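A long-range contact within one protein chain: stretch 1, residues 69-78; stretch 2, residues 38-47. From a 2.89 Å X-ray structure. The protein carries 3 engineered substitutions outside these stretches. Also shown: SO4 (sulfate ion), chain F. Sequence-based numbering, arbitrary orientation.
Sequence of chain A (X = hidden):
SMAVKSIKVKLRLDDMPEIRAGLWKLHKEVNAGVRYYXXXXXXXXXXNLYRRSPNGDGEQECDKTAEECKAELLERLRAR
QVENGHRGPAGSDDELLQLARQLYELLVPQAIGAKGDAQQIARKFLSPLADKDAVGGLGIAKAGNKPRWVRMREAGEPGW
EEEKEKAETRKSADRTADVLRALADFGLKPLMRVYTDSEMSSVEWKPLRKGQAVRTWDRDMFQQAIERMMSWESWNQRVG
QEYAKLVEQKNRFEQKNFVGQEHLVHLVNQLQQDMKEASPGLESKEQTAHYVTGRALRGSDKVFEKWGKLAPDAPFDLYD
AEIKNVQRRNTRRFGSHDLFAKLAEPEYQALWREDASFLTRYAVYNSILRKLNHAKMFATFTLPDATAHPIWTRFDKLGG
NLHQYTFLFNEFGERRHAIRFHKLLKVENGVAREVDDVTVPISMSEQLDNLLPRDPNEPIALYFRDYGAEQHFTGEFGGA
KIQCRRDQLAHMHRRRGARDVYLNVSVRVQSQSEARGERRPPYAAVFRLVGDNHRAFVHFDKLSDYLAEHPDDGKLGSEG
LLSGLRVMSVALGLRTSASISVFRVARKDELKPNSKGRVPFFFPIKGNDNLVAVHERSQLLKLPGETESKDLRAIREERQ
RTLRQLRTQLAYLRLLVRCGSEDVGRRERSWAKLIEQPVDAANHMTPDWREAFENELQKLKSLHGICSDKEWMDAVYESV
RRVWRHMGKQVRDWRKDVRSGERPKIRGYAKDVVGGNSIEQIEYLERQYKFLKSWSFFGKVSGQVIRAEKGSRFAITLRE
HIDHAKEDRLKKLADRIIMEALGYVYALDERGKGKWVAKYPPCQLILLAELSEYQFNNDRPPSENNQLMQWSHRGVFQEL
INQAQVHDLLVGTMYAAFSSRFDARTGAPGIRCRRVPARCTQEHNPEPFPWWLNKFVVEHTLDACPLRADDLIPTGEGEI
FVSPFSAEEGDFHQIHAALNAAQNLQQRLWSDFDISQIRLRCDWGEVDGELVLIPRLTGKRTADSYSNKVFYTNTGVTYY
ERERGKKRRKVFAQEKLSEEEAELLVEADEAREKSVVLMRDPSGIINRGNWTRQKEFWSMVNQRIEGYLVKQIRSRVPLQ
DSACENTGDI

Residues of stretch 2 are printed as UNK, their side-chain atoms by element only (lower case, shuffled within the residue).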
# COMPACT_ATOMS: atom_id res chain seq x y z
N CYS A 69 -12.61 35.62 -7.76
CA CYS A 69 -11.36 35.58 -8.53
C CYS A 69 -11.33 36.67 -9.59
O CYS A 69 -10.38 37.45 -9.65
CB CYS A 69 -11.19 34.21 -9.19
SG CYS A 69 -10.60 32.90 -8.12
N LYS A 70 -12.35 36.72 -10.44
CA LYS A 70 -12.39 37.71 -11.50
C LYS A 70 -12.29 39.12 -10.94
O LYS A 70 -11.55 39.95 -11.46
CB LYS A 70 -13.65 37.53 -12.33
CG LYS A 70 -13.86 36.10 -12.78
CD LYS A 70 -14.95 35.98 -13.80
CE LYS A 70 -15.09 34.53 -14.25
NZ LYS A 70 -16.04 34.39 -15.37
N ALA A 71 -13.03 39.40 -9.86
CA ALA A 71 -13.00 40.72 -9.26
C ALA A 71 -11.61 41.07 -8.74
O ALA A 71 -11.15 42.21 -8.89
CB ALA A 71 -14.02 40.82 -8.13
N GLU A 72 -10.93 40.09 -8.14
CA GLU A 72 -9.57 40.33 -7.67
C GLU A 72 -8.58 40.35 -8.82
O GLU A 72 -7.61 41.12 -8.79
CB GLU A 72 -9.18 39.26 -6.65
CG GLU A 72 -7.80 39.42 -6.06
CD GLU A 72 -7.49 38.33 -5.06
OE1 GLU A 72 -8.44 37.63 -4.64
OE2 GLU A 72 -6.30 38.16 -4.70
N LEU A 73 -8.80 39.51 -9.82
CA LEU A 73 -7.94 39.53 -11.00
C LEU A 73 -7.96 40.90 -11.65
O LEU A 73 -6.90 41.50 -11.90
CB LEU A 73 -8.39 38.46 -11.99
CG LEU A 73 -7.42 37.87 -13.01
CD1 LEU A 73 -8.07 37.85 -14.38
CD2 LEU A 73 -6.08 38.58 -13.05
N LEU A 74 -9.15 41.44 -11.90
CA LEU A 74 -9.26 42.73 -12.56
C LEU A 74 -8.62 43.83 -11.73
O LEU A 74 -8.00 44.75 -12.27
CB LEU A 74 -10.73 43.04 -12.84
CG LEU A 74 -11.35 42.17 -13.93
CD1 LEU A 74 -12.84 42.37 -13.97
CD2 LEU A 74 -10.74 42.50 -15.27
N GLU A 75 -8.76 43.76 -10.40
CA GLU A 75 -8.10 44.73 -9.53
C GLU A 75 -6.59 44.74 -9.75
O GLU A 75 -5.97 45.81 -9.79
CB GLU A 75 -8.42 44.43 -8.06
CG GLU A 75 -9.66 45.10 -7.51
CD GLU A 75 -9.80 44.88 -6.02
OE1 GLU A 75 -10.60 44.01 -5.61
OE2 GLU A 75 -9.10 45.57 -5.25
N ARG A 76 -5.99 43.56 -9.90
CA ARG A 76 -4.56 43.50 -10.17
C ARG A 76 -4.23 44.00 -11.57
O ARG A 76 -3.25 44.73 -11.76
CB ARG A 76 -4.04 42.08 -10.00
CG ARG A 76 -4.02 41.60 -8.57
CD ARG A 76 -3.07 40.43 -8.41
NE ARG A 76 -3.27 39.75 -7.14
CZ ARG A 76 -2.48 38.78 -6.69
NH1 ARG A 76 -1.43 38.39 -7.40
NH2 ARG A 76 -2.74 38.21 -5.52
N LEU A 77 -5.03 43.61 -12.57
CA LEU A 77 -4.74 44.00 -13.94
C LEU A 77 -4.87 45.51 -14.12
O LEU A 77 -4.01 46.14 -14.75
CB LEU A 77 -5.66 43.27 -14.91
CG LEU A 77 -5.63 41.74 -14.88
CD1 LEU A 77 -6.43 41.14 -16.02
CD2 LEU A 77 -4.20 41.24 -14.90
N ARG A 78 -5.93 46.10 -13.58
CA ARG A 78 -6.12 47.54 -13.72
C ARG A 78 -5.01 48.30 -13.02
O ARG A 78 -4.49 49.30 -13.55
CB ARG A 78 -7.48 47.96 -13.15
CG ARG A 78 -8.69 47.39 -13.86
CD ARG A 78 -8.71 47.73 -15.32
NE ARG A 78 -9.94 47.27 -15.95
CZ ARG A 78 -10.19 47.35 -17.25
NH1 ARG A 78 -11.34 46.91 -17.74
NH2 ARG A 78 -9.28 47.86 -18.07
N UNK A 38 1.88 31.08 -7.62
CA UNK A 38 0.74 30.18 -7.57
C UNK A 38 -0.56 30.95 -7.37
O UNK A 38 -1.54 30.72 -8.08
c UNK A 38 0.95 29.14 -6.47
c UNK A 38 -0.24 28.21 -6.40
o UNK A 38 2.12 28.37 -6.76
N UNK A 39 -0.57 31.89 -6.43
CA UNK A 39 -1.76 32.72 -6.24
C UNK A 39 -2.10 33.49 -7.51
O UNK A 39 -3.29 33.66 -7.82
o UNK A 39 -1.88 34.80 -2.49
c UNK A 39 -2.44 35.35 -3.46
c UNK A 39 -1.54 33.66 -5.06
c UNK A 39 -2.72 34.52 -4.69
o UNK A 39 -2.77 36.55 -3.47
N UNK A 40 -1.10 33.93 -8.27
CA UNK A 40 -1.36 34.59 -9.55
C UNK A 40 -2.05 33.64 -10.52
O UNK A 40 -3.04 34.00 -11.17
c UNK A 40 0.82 37.34 -9.32
c UNK A 40 -0.06 35.11 -10.16
c UNK A 40 -0.82 39.94 -11.19
c UNK A 40 0.04 36.59 -10.14
n UNK A 40 0.62 38.67 -9.58
c UNK A 40 -0.30 38.80 -10.58
c UNK A 40 -2.16 38.49 -12.57
c UNK A 40 -1.75 39.76 -12.17
c UNK A 40 -1.64 37.36 -11.97
c UNK A 40 -0.69 37.51 -10.96
N UNK A 41 -1.52 32.42 -10.64
CA UNK A 41 -2.12 31.43 -11.53
C UNK A 41 -3.58 31.17 -11.17
O UNK A 41 -4.42 31.02 -12.06
c UNK A 41 -0.02 30.47 -13.59
c UNK A 41 -1.31 30.13 -11.49
c UNK A 41 0.08 30.19 -12.10
c UNK A 41 0.83 28.89 -11.84
N UNK A 42 -3.89 31.11 -9.88
CA UNK A 42 -5.27 30.83 -9.47
C UNK A 42 -6.22 31.94 -9.86
O UNK A 42 -7.40 31.68 -10.12
o UNK A 42 -4.90 31.73 -7.24
c UNK A 42 -5.33 30.59 -7.96
N UNK A 43 -5.74 33.19 -9.92
CA UNK A 43 -6.60 34.28 -10.36
C UNK A 43 -6.82 34.23 -11.87
O UNK A 43 -7.94 34.46 -12.35
c UNK A 43 -5.85 35.80 -8.42
c UNK A 43 -5.18 37.12 -8.12
c UNK A 43 -7.18 35.70 -7.72
c UNK A 43 -6.02 35.62 -9.93
N UNK A 44 -5.77 33.94 -12.64
CA UNK A 44 -5.95 33.79 -14.08
C UNK A 44 -6.96 32.70 -14.40
O UNK A 44 -7.71 32.81 -15.38
c UNK A 44 -3.86 35.85 -15.07
c UNK A 44 -3.48 34.48 -14.52
c UNK A 44 -2.19 33.98 -15.15
c UNK A 44 -4.61 33.48 -14.75
N UNK A 45 -7.01 31.66 -13.57
CA UNK A 45 -7.92 30.54 -13.78
C UNK A 45 -9.38 30.97 -13.67
O UNK A 45 -10.23 30.44 -14.39
n UNK A 45 -10.69 24.92 -10.82
c UNK A 45 -9.89 25.97 -10.83
c UNK A 45 -8.48 28.23 -12.81
c UNK A 45 -8.00 27.20 -11.82
c UNK A 45 -7.60 29.44 -12.77
n UNK A 45 -10.05 26.94 -9.93
n UNK A 45 -8.92 26.07 -11.73
N UNK A 46 -9.66 31.96 -12.81
CA UNK A 46 -10.99 32.51 -12.54
C UNK A 46 -12.08 31.43 -12.54
O UNK A 46 -13.11 31.55 -13.20
c UNK A 46 -11.02 33.42 -14.95
c UNK A 46 -10.66 34.71 -15.66
c UNK A 46 -11.34 33.65 -13.50
n UNK A 46 -9.37 34.95 -15.81
o UNK A 46 -11.54 35.47 -16.06
N UNK A 47 -11.84 30.39 -11.76
CA UNK A 47 -12.85 29.41 -11.40
C UNK A 47 -12.84 29.26 -9.88
O UNK A 47 -11.98 29.81 -9.19
c UNK A 47 -12.41 26.78 -14.25
o UNK A 47 -13.29 25.95 -14.54
c UNK A 47 -12.59 28.06 -12.08
c UNK A 47 -12.82 28.08 -13.58
o UNK A 47 -11.19 26.60 -14.50
S SO4 F . 0.84 42.24 -7.90
O1 SO4 F . -0.09 41.29 -7.32
O2 SO4 F . 0.09 43.42 -8.33
O3 SO4 F . 1.84 42.62 -6.90
O4 SO4 F . 1.52 41.67 -9.06

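Position 38 carries three side-chain atoms, a carbon bearing one oxygen and one carbon. Branching at CB with a single oxygen identifies Thr38; its side chain is out of reach of stretch 1.

Position 39 has three carbons in a row, the third bearing two oxygens, and one of the oxygens lies beside Arg76 NH2. This is a carboxylate at the length of glutamate, Glu39. Its OE2 lies 2.6 Å from Arg76 NH2, a salt bridge whose hydrogen bond is weak, with an N-H...O angle of 115°. The same OE2 is 4.1 Å from Glu72 OE2, a like-charge approach beside the shared arginine.

Position 40 shows one carbon leading to fused five- and six-membered rings of eight carbons and one nitrogen, and the ring lies against Arg76, Leu73 and Leu77. This is an indole: Trp40. Arg76 CZ stands 4.4 Å from the centroid of the five-membered ring and 15° off its normal, a cation-pi contact over the face. Trp40 NE1 and Arg76 NH1 are 3.0 Å apart, but both are donors; Trp40 NE1 instead donates to O4 of the sulfate at 3.2 Å. Leu77 CD2 meets the ring edge, 4.0 Å from Trp40 CH2.

Position 41 has four carbons forked at the second, the leucine pattern; Leu41 makes no contact. Position 42 has one carbon and one oxygen, hence Ser42, whose OG donates to Glu39 O at 2.6 Å within its own helix.

Position 43 again has four carbons forked at the second, and the fork sits as a knob among Cys69, Glu72, Leu73 and Arg76: Leu43. Its CD1 is 3.4 Å from Arg76 NE, over one guanidinium face.

Position 44 repeats the fork, and a terminal carbon reaches Leu73. In Leu44 the CA-to-CB bond points away from stretch 1, yet CD2 lies 4.1 Å from Leu73 CD2.

Position 45 has three carbons, a nitrogen, then a carbon with two more nitrogens, a guanidinium: Arg45, whose CA-to-CB bond points away from stretch 1.

Position 46 has three carbons, the third bearing one oxygen and one nitrogen, and the side chain packs on Lys70 and Leu73. This is the amide of Gln46. Its phi of 37° breaks the helical pattern; its CB packs 3.6 Å from Lys70 CG, while NE2 donates to Leu44 O at 2.7 Å.

Position 47 ends three carbons with two oxygens: Glu47, whose CA-to-CB bond points away from stretch 1.

The helices cross at -115° with axes 8.5 Å apart at closest approach, and the two stretches bury 671 Å² in total. Leu43 and Leu73 pack together, with Leu73 CG 4.1 Å from Leu43 CB. Beside them, Arg76 joins charge to packing: Glu39 lies at its guanidinium edge, while Leu43 and sulfate O1 cover opposite faces.

Stretch 2 38-47: TEWLSLLRQE
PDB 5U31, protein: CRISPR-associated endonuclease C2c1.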